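Local coordinates for protein T cell receptor gamma chain (Monodelphis domestica, PDB 7L15) that forms the gamma half of a marsupial gamma-mu T cell receptor, pairing with the mu chain, and probably takes part in antigen recognition by T cells, at residues Pro30-Glu42 and Asp91-Lys105. Numbering follows the deposited sequence.
Sequences PVSDYVHWYRSQE and DSGVYHCASWDGRVK
Paired backbone bonds join strand 34-40 to the antiparallel strand 93-101: His-36 with Ala-98, Tyr-38 with His-96 and Ser-40 with Val-94 each exchange two N-H...O bonds. From the non-hydrogen-bonded pairs between them, Trp-37, Cys-97 and Tyr-95 are buried on the inward side; Arg-39 starts there but ends partly exposed. CB of Cys-97 sits over the six-membered ring of Trp-37, 3.8 Å from its centroid, and SG, disulfide-bonded to Cys-25, lies farther above that face. Arg-39 runs alongside Tyr-95, its CG over the ring face; a bend at chi3 (62°) brings NH1 round to Tyr-95 OH in a weak bond of 3.4 Å. That hydroxyl donates to Asp-91 O at 2.5 Å, on a lone pair, which fixes the phenol as a tyrosine corner. Gln-41 NE2 reaches both Ser-92 O (2.9 Å) and Ser-90 O. On the other face, Lys-105 crosses the His-36 ring with CE 3.8 Å from its centroid and gives NZ to Tyr-38 OH at 2.7 Å, at the phenol edge. Tyr-38 OH also meets Leu-118 N of the mu chain, whereas His-36 ND1 bonds Arg-48. The disulfide cysteine packed on tryptophan on one face of the C-F strand pair, with the other face turned to the mu chain, is characteristic of an immunoglobulin V domain.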
ATOM      1  N   PRO B  30     -10.148 -17.137 -13.903  1.00 90.56           N
ATOM      2  CA  PRO B  30      -9.005 -17.081 -14.818  1.00 86.10           C
ATOM      3  C   PRO B  30      -9.455 -16.866 -16.256  1.00 85.46           C
ATOM      4  O   PRO B  30     -10.427 -17.459 -16.725  1.00 89.19           O
ATOM      5  CB  PRO B  30      -8.333 -18.448 -14.634  1.00 88.59           C
ATOM      6  CG  PRO B  30      -8.844 -18.964 -13.319  1.00 89.84           C
ATOM      7  CD  PRO B  30     -10.239 -18.440 -13.220  1.00 89.50           C
ATOM      8  N   VAL B  31      -8.741 -15.983 -16.947  1.00 79.81           N
ATOM      9  CA  VAL B  31      -8.953 -15.712 -18.359  1.00 77.03           C
ATOM     10  C   VAL B  31      -7.755 -16.109 -19.207  1.00 72.77           C
ATOM     11  O   VAL B  31      -7.748 -15.840 -20.413  1.00 68.68           O
ATOM     12  CB  VAL B  31      -9.301 -14.224 -18.582  1.00 84.52           C
ATOM     13  CG1 VAL B  31     -10.057 -14.013 -19.894  1.00 84.81           C
ATOM     14  CG2 VAL B  31     -10.109 -13.689 -17.415  1.00 88.01           C
ATOM     15  N   SER B  32      -6.736 -16.729 -18.613  1.00 72.85           N
ATOM     16  CA  SER B  32      -5.499 -17.008 -19.324  1.00 69.52           C
ATOM     17  C   SER B  32      -4.879 -18.283 -18.778  1.00 70.18           C
ATOM     18  O   SER B  32      -5.129 -18.686 -17.639  1.00 74.25           O
ATOM     19  CB  SER B  32      -4.498 -15.845 -19.206  1.00 56.00           C
ATOM     20  OG  SER B  32      -3.356 -16.079 -20.016  1.00 58.72           O
ATOM     21  N   ASP B  33      -4.033 -18.897 -19.597  1.00 70.26           N
ATOM     22  CA  ASP B  33      -3.338 -20.108 -19.194  1.00 71.35           C
ATOM     23  C   ASP B  33      -2.019 -19.837 -18.475  1.00 72.22           C
ATOM     24  O   ASP B  33      -1.458 -20.756 -17.861  1.00 77.48           O
ATOM     25  CB  ASP B  33      -3.085 -20.990 -20.416  1.00 71.22           C
ATOM     26  CG  ASP B  33      -2.616 -22.374 -20.041  1.00 73.08           C
ATOM     27  OD1 ASP B  33      -3.209 -22.967 -19.117  1.00 76.13           O
ATOM     28  OD2 ASP B  33      -1.665 -22.867 -20.671  1.00 75.13           O
ATOM     29  N   TYR B  34      -1.507 -18.611 -18.525  1.00 66.11           N
ATOM     30  CA  TYR B  34      -0.184 -18.304 -17.998  1.00 64.05           C
ATOM     31  C   TYR B  34      -0.290 -17.469 -16.729  1.00 66.26           C
ATOM     32  O   TYR B  34      -1.074 -16.512 -16.660  1.00 62.60           O
ATOM     33  CB  TYR B  34       0.666 -17.600 -19.059  1.00 60.41           C
ATOM     34  CG  TYR B  34       0.853 -18.490 -20.256  1.00 63.06           C
ATOM     35  CD1 TYR B  34       1.895 -19.403 -20.309  1.00 69.73           C
ATOM     36  CD2 TYR B  34      -0.061 -18.477 -21.298  1.00 73.94           C
ATOM     37  CE1 TYR B  34       2.048 -20.254 -21.394  1.00 74.91           C
ATOM     38  CE2 TYR B  34       0.077 -19.326 -22.389  1.00 76.27           C
ATOM     39  CZ  TYR B  34       1.135 -20.207 -22.432  1.00 76.27           C
ATOM     40  OH  TYR B  34       1.281 -21.042 -23.510  1.00 78.52           O
ATOM     41  N   VAL B  35       0.476 -17.869 -15.718  1.00 60.95           N
ATOM     42  CA  VAL B  35       0.635 -17.121 -14.481  1.00 59.36           C
ATOM     43  C   VAL B  35       2.050 -16.567 -14.473  1.00 58.21           C
ATOM     44  O   VAL B  35       3.017 -17.327 -14.628  1.00 53.40           O
ATOM     45  CB  VAL B  35       0.375 -18.008 -13.256  1.00 63.31           C
ATOM     46  CG1 VAL B  35       0.555 -17.210 -11.975  1.00 61.60           C
ATOM     47  CG2 VAL B  35      -1.031 -18.598 -13.330  1.00 62.60           C
ATOM     48  N   HIS B  36       2.172 -15.247 -14.311  1.00 60.00           N
ATOM     49  CA  HIS B  36       3.448 -14.543 -14.375  1.00 56.99           C
ATOM     50  C   HIS B  36       3.870 -14.108 -12.980  1.00 51.73           C
ATOM     51  O   HIS B  36       3.029 -13.723 -12.171  1.00 57.74           O
ATOM     52  CB  HIS B  36       3.354 -13.315 -15.284  1.00 50.33           C
ATOM     53  CG  HIS B  36       2.795 -13.609 -16.640  1.00 51.86           C
ATOM     54  ND1 HIS B  36       3.580 -13.644 -17.775  1.00 54.05           N
ATOM     55  CD2 HIS B  36       1.530 -13.875 -17.048  1.00 49.92           C
ATOM     56  CE1 HIS B  36       2.823 -13.919 -18.823  1.00 51.77           C
ATOM     57  NE2 HIS B  36       1.574 -14.063 -18.409  1.00 52.77           N
ATOM     58  N   TRP B  37       5.174 -14.157 -12.706  1.00 49.98           N
ATOM     59  CA  TRP B  37       5.725 -13.798 -11.399  1.00 50.16           C
ATOM     60  C   TRP B  37       6.726 -12.670 -11.575  1.00 48.94           C
ATOM     61  O   TRP B  37       7.785 -12.872 -12.173  1.00 50.23           O
ATOM     62  CB  TRP B  37       6.384 -14.994 -10.713  1.00 50.12           C
ATOM     63  CG  TRP B  37       5.389 -15.914 -10.074  1.00 52.95           C
ATOM     64  CD1 TRP B  37       4.883 -17.061 -10.597  1.00 51.93           C
ATOM     65  CD2 TRP B  37       4.762 -15.745  -8.798  1.00 41.10           C
ATOM     66  NE1 TRP B  37       3.986 -17.629  -9.721  1.00 51.04           N
ATOM     67  CE2 TRP B  37       3.897 -16.839  -8.609  1.00 56.54           C
ATOM     68  CE3 TRP B  37       4.864 -14.791  -7.793  1.00 46.85           C
ATOM     69  CZ2 TRP B  37       3.130 -16.996  -7.460  1.00 58.44           C
ATOM     70  CZ3 TRP B  37       4.088 -14.945  -6.649  1.00 49.76           C
ATOM     71  CH2 TRP B  37       3.240 -16.039  -6.494  1.00 47.05           C
ATOM     72  N   TYR B  38       6.387 -11.493 -11.047  1.00 44.77           N
ATOM     73  CA  TYR B  38       7.222 -10.304 -11.099  1.00 40.11           C
ATOM     74  C   TYR B  38       7.809 -10.033  -9.719  1.00 48.09           C
ATOM     75  O   TYR B  38       7.245 -10.427  -8.694  1.00 46.43           O
ATOM     76  CB  TYR B  38       6.413  -9.068 -11.557  1.00 39.58           C
ATOM     77  CG  TYR B  38       6.059  -9.064 -13.049  1.00 44.67           C
ATOM     78  CD1 TYR B  38       5.012  -9.825 -13.542  1.00 44.48           C
ATOM     79  CD2 TYR B  38       6.764  -8.274 -13.941  1.00 51.21           C
ATOM     80  CE1 TYR B  38       4.685  -9.820 -14.893  1.00 47.31           C
ATOM     81  CE2 TYR B  38       6.446  -8.253 -15.287  1.00 45.64           C
ATOM     82  CZ  TYR B  38       5.414  -9.030 -15.760  1.00 50.74           C
ATOM     83  OH  TYR B  38       5.106  -9.000 -17.102  1.00 47.51           O
ATOM     84  N   ARG B  39       8.958  -9.366  -9.700  1.00 43.36           N
ATOM     85  CA  ARG B  39       9.606  -8.972  -8.465  1.00 45.66           C
ATOM     86  C   ARG B  39       9.876  -7.481  -8.492  1.00 45.61           C
ATOM     87  O   ARG B  39      10.302  -6.931  -9.511  1.00 45.13           O
ATOM     88  CB  ARG B  39      10.920  -9.718  -8.227  1.00 43.66           C
ATOM     89  CG  ARG B  39      11.669  -9.216  -6.985  1.00 44.24           C
ATOM     90  CD  ARG B  39      12.857 -10.100  -6.638  1.00 50.30           C
ATOM     91  NE  ARG B  39      13.837 -10.107  -7.714  1.00 44.52           N
ATOM     92  CZ  ARG B  39      14.897 -10.900  -7.758  1.00 45.24           C
ATOM     93  NH1 ARG B  39      15.132 -11.766  -6.777  1.00 44.68           N
ATOM     94  NH2 ARG B  39      15.730 -10.803  -8.778  1.00 42.85           N
ATOM     95  N   SER B  40       9.676  -6.849  -7.347  1.00 37.38           N
ATOM     96  CA  SER B  40       9.923  -5.434  -7.171  1.00 39.01           C
ATOM     97  C   SER B  40      10.902  -5.231  -6.022  1.00 40.45           C
ATOM     98  O   SER B  40      10.670  -5.726  -4.914  1.00 40.44           O
ATOM     99  CB  SER B  40       8.610  -4.722  -6.888  1.00 41.36           C
ATOM    100  OG  SER B  40       8.852  -3.428  -6.426  1.00 47.91           O
ATOM    101  N   GLN B  41      11.977  -4.468  -6.272  1.00 36.27           N
ATOM    102  CA  GLN B  41      12.935  -4.124  -5.228  1.00 36.80           C
ATOM    103  C   GLN B  41      13.186  -2.629  -5.280  1.00 39.80           C
ATOM    104  O   GLN B  41      13.224  -2.031  -6.359  1.00 41.44           O
ATOM    105  CB  GLN B  41      14.280  -4.906  -5.369  1.00 40.08           C
ATOM    106  CG  GLN B  41      14.161  -6.445  -5.301  1.00 36.94           C
ATOM    107  CD  GLN B  41      15.477  -7.182  -5.602  1.00 42.66           C
ATOM    108  OE1 GLN B  41      16.215  -6.842  -6.545  1.00 34.71           O
ATOM    109  NE2 GLN B  41      15.776  -8.183  -4.788  1.00 39.76           N
ATOM    110  N   GLU B  42      13.351  -2.035  -4.097  1.00 37.75           N
ATOM    111  CA  GLU B  42      13.572  -0.605  -3.946  1.00 34.27           C
ATOM    112  C   GLU B  42      14.650  -0.095  -4.893  1.00 37.55           C
ATOM    113  O   GLU B  42      15.761  -0.619  -4.925  1.00 42.90           O
ATOM    114  CB  GLU B  42      13.974  -0.318  -2.499  1.00 51.72           C
ATOM    115  CG  GLU B  42      13.972   1.141  -2.127  1.00 72.89           C
ATOM    116  CD  GLU B  42      12.579   1.740  -2.153  1.00 79.20           C
ATOM    117  OE1 GLU B  42      11.603   0.999  -1.905  1.00 75.74           O
ATOM    118  OE2 GLU B  42      12.461   2.950  -2.436  1.00 79.84           O
ATOM    119  N   ASP B  91      17.628 -11.356  -2.265  1.00 48.55           N
ATOM    120  CA  ASP B  91      16.335 -11.800  -2.777  1.00 41.84           C
ATOM    121  C   ASP B  91      15.150 -11.052  -2.172  1.00 42.97           C
ATOM    122  O   ASP B  91      14.039 -11.203  -2.688  1.00 36.52           O
ATOM    123  CB  ASP B  91      16.142 -13.295  -2.521  1.00 46.42           C
ATOM    124  CG  ASP B  91      17.173 -14.133  -3.216  1.00 54.74           C
ATOM    125  OD1 ASP B  91      17.548 -13.769  -4.351  1.00 53.97           O
ATOM    126  OD2 ASP B  91      17.628 -15.132  -2.626  1.00 55.51           O
ATOM    127  N   SER B  92      15.347 -10.296  -1.082  1.00 33.43           N
ATOM    128  CA  SER B  92      14.242  -9.572  -0.468  1.00 37.19           C
ATOM    129  C   SER B  92      13.576  -8.641  -1.475  1.00 44.67           C
ATOM    130  O   SER B  92      14.243  -8.006  -2.295  1.00 55.04           O
ATOM    131  CB  SER B  92      14.747  -8.746   0.729  1.00 33.38           C
ATOM    132  OG  SER B  92      15.455  -9.574   1.622  1.00 46.64           O
ATOM    133  N   GLY B  93      12.257  -8.546  -1.389  1.00 45.87           N
ATOM    134  CA  GLY B  93      11.490  -7.625  -2.203  1.00 36.43           C
ATOM    135  C   GLY B  93      10.044  -8.086  -2.236  1.00 44.44           C
ATOM    136  O   GLY B  93       9.662  -9.028  -1.543  1.00 46.62           O
ATOM    137  N   VAL B  94       9.246  -7.407  -3.053  1.00 40.14           N
ATOM    138  CA  VAL B  94       7.835  -7.754  -3.195  1.00 39.38           C
ATOM    139  C   VAL B  94       7.636  -8.562  -4.468  1.00 39.63           C
ATOM    140  O   VAL B  94       8.044  -8.139  -5.562  1.00 41.18           O
ATOM    141  CB  VAL B  94       6.946  -6.501  -3.184  1.00 43.76           C
ATOM    142  CG1 VAL B  94       5.461  -6.897  -3.151  1.00 37.97           C
ATOM    143  CG2 VAL B  94       7.291  -5.638  -1.989  1.00 44.28           C
ATOM    144  N   TYR B  95       7.002  -9.723  -4.325  1.00 43.82           N
ATOM    145  CA  TYR B  95       6.762 -10.652  -5.420  1.00 40.44           C
ATOM    146  C   TYR B  95       5.278 -10.643  -5.764  1.00 49.50           C
ATOM    147  O   TYR B  95       4.433 -10.945  -4.911  1.00 45.39           O
ATOM    148  CB  TYR B  95       7.217 -12.057  -5.040  1.00 39.58           C
ATOM    149  CG  TYR B  95       8.714 -12.202  -4.893  1.00 41.72           C
ATOM    150  CD1 TYR B  95       9.400 -11.527  -3.895  1.00 37.81           C
ATOM    151  CD2 TYR B  95       9.444 -13.025  -5.752  1.00 39.31           C
ATOM    152  CE1 TYR B  95      10.761 -11.650  -3.753  1.00 41.70           C
ATOM    153  CE2 TYR B  95      10.821 -13.142  -5.620  1.00 40.46           C
ATOM    154  CZ  TYR B  95      11.471 -12.443  -4.613  1.00 44.80           C
ATOM    155  OH  TYR B  95      12.839 -12.539  -4.433  1.00 48.24           O
ATOM    156  N   HIS B  96       4.964 -10.305  -7.007  1.00 41.88           N
ATOM    157  CA  HIS B  96       3.594 -10.221  -7.486  1.00 35.05           C
ATOM    158  C   HIS B  96       3.360 -11.307  -8.520  1.00 45.77           C
ATOM    159  O   HIS B  96       4.155 -11.459  -9.453  1.00 47.96           O
ATOM    160  CB  HIS B  96       3.313  -8.870  -8.140  1.00 37.31           C
ATOM    161  CG  HIS B  96       3.504  -7.689  -7.239  1.00 42.27           C
ATOM    162  ND1 HIS B  96       2.464  -7.101  -6.560  1.00 42.32           N
ATOM    163  CD2 HIS B  96       4.604  -6.956  -6.947  1.00 40.17           C
ATOM    164  CE1 HIS B  96       2.915  -6.069  -5.873  1.00 40.68           C
ATOM    165  NE2 HIS B  96       4.215  -5.968  -6.080  1.00 46.67           N
ATOM    166  N   CYS B  97       2.264 -12.036  -8.384  1.00 51.18           N
ATOM    167  CA  CYS B  97       1.804 -12.816  -9.518  1.00 53.68           C
ATOM    168  C   CYS B  97       0.926 -11.944 -10.406  1.00 48.42           C
ATOM    169  O   CYS B  97       0.350 -10.955  -9.959  1.00 50.48           O
ATOM    170  CB  CYS B  97       1.039 -14.062  -9.074  1.00 63.34           C
ATOM    171  SG  CYS B  97      -0.398 -13.768  -8.050  1.00 64.62           S
ATOM    172  N   ALA B  98       0.857 -12.297 -11.684  1.00 48.95           N
ATOM    173  CA  ALA B  98       0.128 -11.474 -12.630  1.00 44.90           C
ATOM    174  C   ALA B  98      -0.509 -12.362 -13.685  1.00 52.50           C
ATOM    175  O   ALA B  98      -0.100 -13.511 -13.884  1.00 49.84           O
ATOM    176  CB  ALA B  98       1.040 -10.443 -13.290  1.00 44.62           C
ATOM    177  N   SER B  99      -1.508 -11.806 -14.373  1.00 52.42           N
ATOM    178  CA  SER B  99      -2.126 -12.506 -15.491  1.00 56.76           C
ATOM    179  C   SER B  99      -2.571 -11.519 -16.560  1.00 54.48           C
ATOM    180  O   SER B  99      -3.142 -10.469 -16.252  1.00 58.35           O
ATOM    181  CB  SER B  99      -3.332 -13.341 -15.039  1.00 60.18           C
ATOM    182  OG  SER B  99      -3.783 -14.143 -16.110  1.00 63.60           O
ATOM    183  N   TRP B 100      -2.316 -11.874 -17.816  1.00 60.43           N
ATOM    184  CA  TRP B 100      -2.874 -11.135 -18.939  1.00 61.65           C
ATOM    185  C   TRP B 100      -4.387 -11.281 -18.965  1.00 63.60           C
ATOM    186  O   TRP B 100      -4.923 -12.371 -18.742  1.00 67.23           O
ATOM    187  CB  TRP B 100      -2.296 -11.644 -20.259  1.00 57.98           C
ATOM    188  CG  TRP B 100      -0.918 -11.150 -20.563  1.00 56.87           C
ATOM    189  CD1 TRP B 100       0.216 -11.897 -20.646  1.00 52.11           C
ATOM    190  CD2 TRP B 100      -0.526  -9.790 -20.823  1.00 58.41           C
ATOM    191  NE1 TRP B 100       1.295 -11.090 -20.942  1.00 61.37           N
ATOM    192  CE2 TRP B 100       0.862  -9.795 -21.059  1.00 59.69           C
ATOM    193  CE3 TRP B 100      -1.216  -8.574 -20.877  1.00 62.27           C
ATOM    194  CZ2 TRP B 100       1.576  -8.634 -21.341  1.00 58.96           C
ATOM    195  CZ3 TRP B 100      -0.506  -7.421 -21.163  1.00 61.08           C
ATOM    196  CH2 TRP B 100       0.877  -7.460 -21.393  1.00 64.79           C
ATOM    197  N   ASP B 101      -5.083 -10.160 -19.238  1.00 57.05           N
ATOM    198  CA  ASP B 101      -6.531 -10.135 -19.505  1.00 73.99           C
ATOM    199  C   ASP B 101      -6.746  -9.189 -20.693  1.00 72.17           C
ATOM    200  O   ASP B 101      -7.129  -8.024 -20.537  1.00 62.71           O
ATOM    201  CB  ASP B 101      -7.334  -9.702 -18.274  1.00 80.99           C
ATOM    202  CG  ASP B 101      -8.842  -9.786 -18.491  1.00 85.91           C
ATOM    203  OD1 ASP B 101      -9.276 -10.070 -19.629  1.00 86.81           O
ATOM    204  OD2 ASP B 101      -9.598  -9.572 -17.516  1.00 87.14           O
ATOM    205  N   GLY B 102      -6.505  -9.705 -21.895  1.00 67.06           N
ATOM    206  CA  GLY B 102      -6.536  -8.877 -23.081  1.00 63.20           C
ATOM    207  C   GLY B 102      -5.261  -8.072 -23.203  1.00 68.41           C
ATOM    208  O   GLY B 102      -4.167  -8.595 -22.961  1.00 64.74           O
ATOM    209  N   ARG B 103      -5.376  -6.803 -23.573  1.00 65.67           N
ATOM    210  CA  ARG B 103      -4.210  -5.942 -23.620  1.00 66.05           C
ATOM    211  C   ARG B 103      -3.815  -5.429 -22.241  1.00 63.78           C
ATOM    212  O   ARG B 103      -2.902  -4.609 -22.147  1.00 59.73           O
ATOM    213  CB  ARG B 103      -4.457  -4.769 -24.581  1.00 74.02           C
ATOM    214  CG  ARG B 103      -5.803  -4.068 -24.398  1.00 91.38           C
ATOM    215  CD  ARG B 103      -5.682  -2.742 -23.641  1.00 97.45           C
ATOM    216  NE  ARG B 103      -5.061  -1.680 -24.438  1.00 99.05           N
ATOM    217  CZ  ARG B 103      -3.790  -1.300 -24.328  1.00 93.19           C
ATOM    218  NH1 ARG B 103      -3.322  -0.325 -25.099  1.00 96.13           N
ATOM    219  NH2 ARG B 103      -2.986  -1.893 -23.451  1.00 83.17           N
ATOM    220  N   VAL B 104      -4.472  -5.899 -21.180  1.00 60.45           N
ATOM    221  CA  VAL B 104      -4.272  -5.397 -19.825  1.00 57.84           C
ATOM    222  C   VAL B 104      -3.717  -6.520 -18.967  1.00 61.81           C
ATOM    223  O   VAL B 104      -4.241  -7.640 -18.993  1.00 66.50           O
ATOM    224  CB  VAL B 104      -5.583  -4.863 -19.223  1.00 61.29           C
ATOM    225  CG1 VAL B 104      -5.491  -4.796 -17.682  1.00 52.46           C
ATOM    226  CG2 VAL B 104      -5.896  -3.496 -19.804  1.00 67.22           C
ATOM    227  N   LYS B 105      -2.669  -6.221 -18.199  1.00 51.82           N
ATOM    228  CA  LYS B 105      -2.110  -7.181 -17.257  1.00 56.36           C
ATOM    229  C   LYS B 105      -2.601  -6.848 -15.856  1.00 50.75           C
ATOM    230  O   LYS B 105      -2.499  -5.700 -15.421  1.00 50.17           O
ATOM    231  CB  LYS B 105      -0.579  -7.189 -17.309  1.00 58.48           C
ATOM    232  CG  LYS B 105       0.033  -8.513 -16.875  1.00 58.46           C
ATOM    233  CD  LYS B 105       1.157  -8.931 -17.806  1.00 56.79           C
ATOM    234  CE  LYS B 105       1.928 -10.112 -17.240  1.00 55.00           C
ATOM    235  NZ  LYS B 105       3.080 -10.501 -18.108  1.00 52.37           N
TER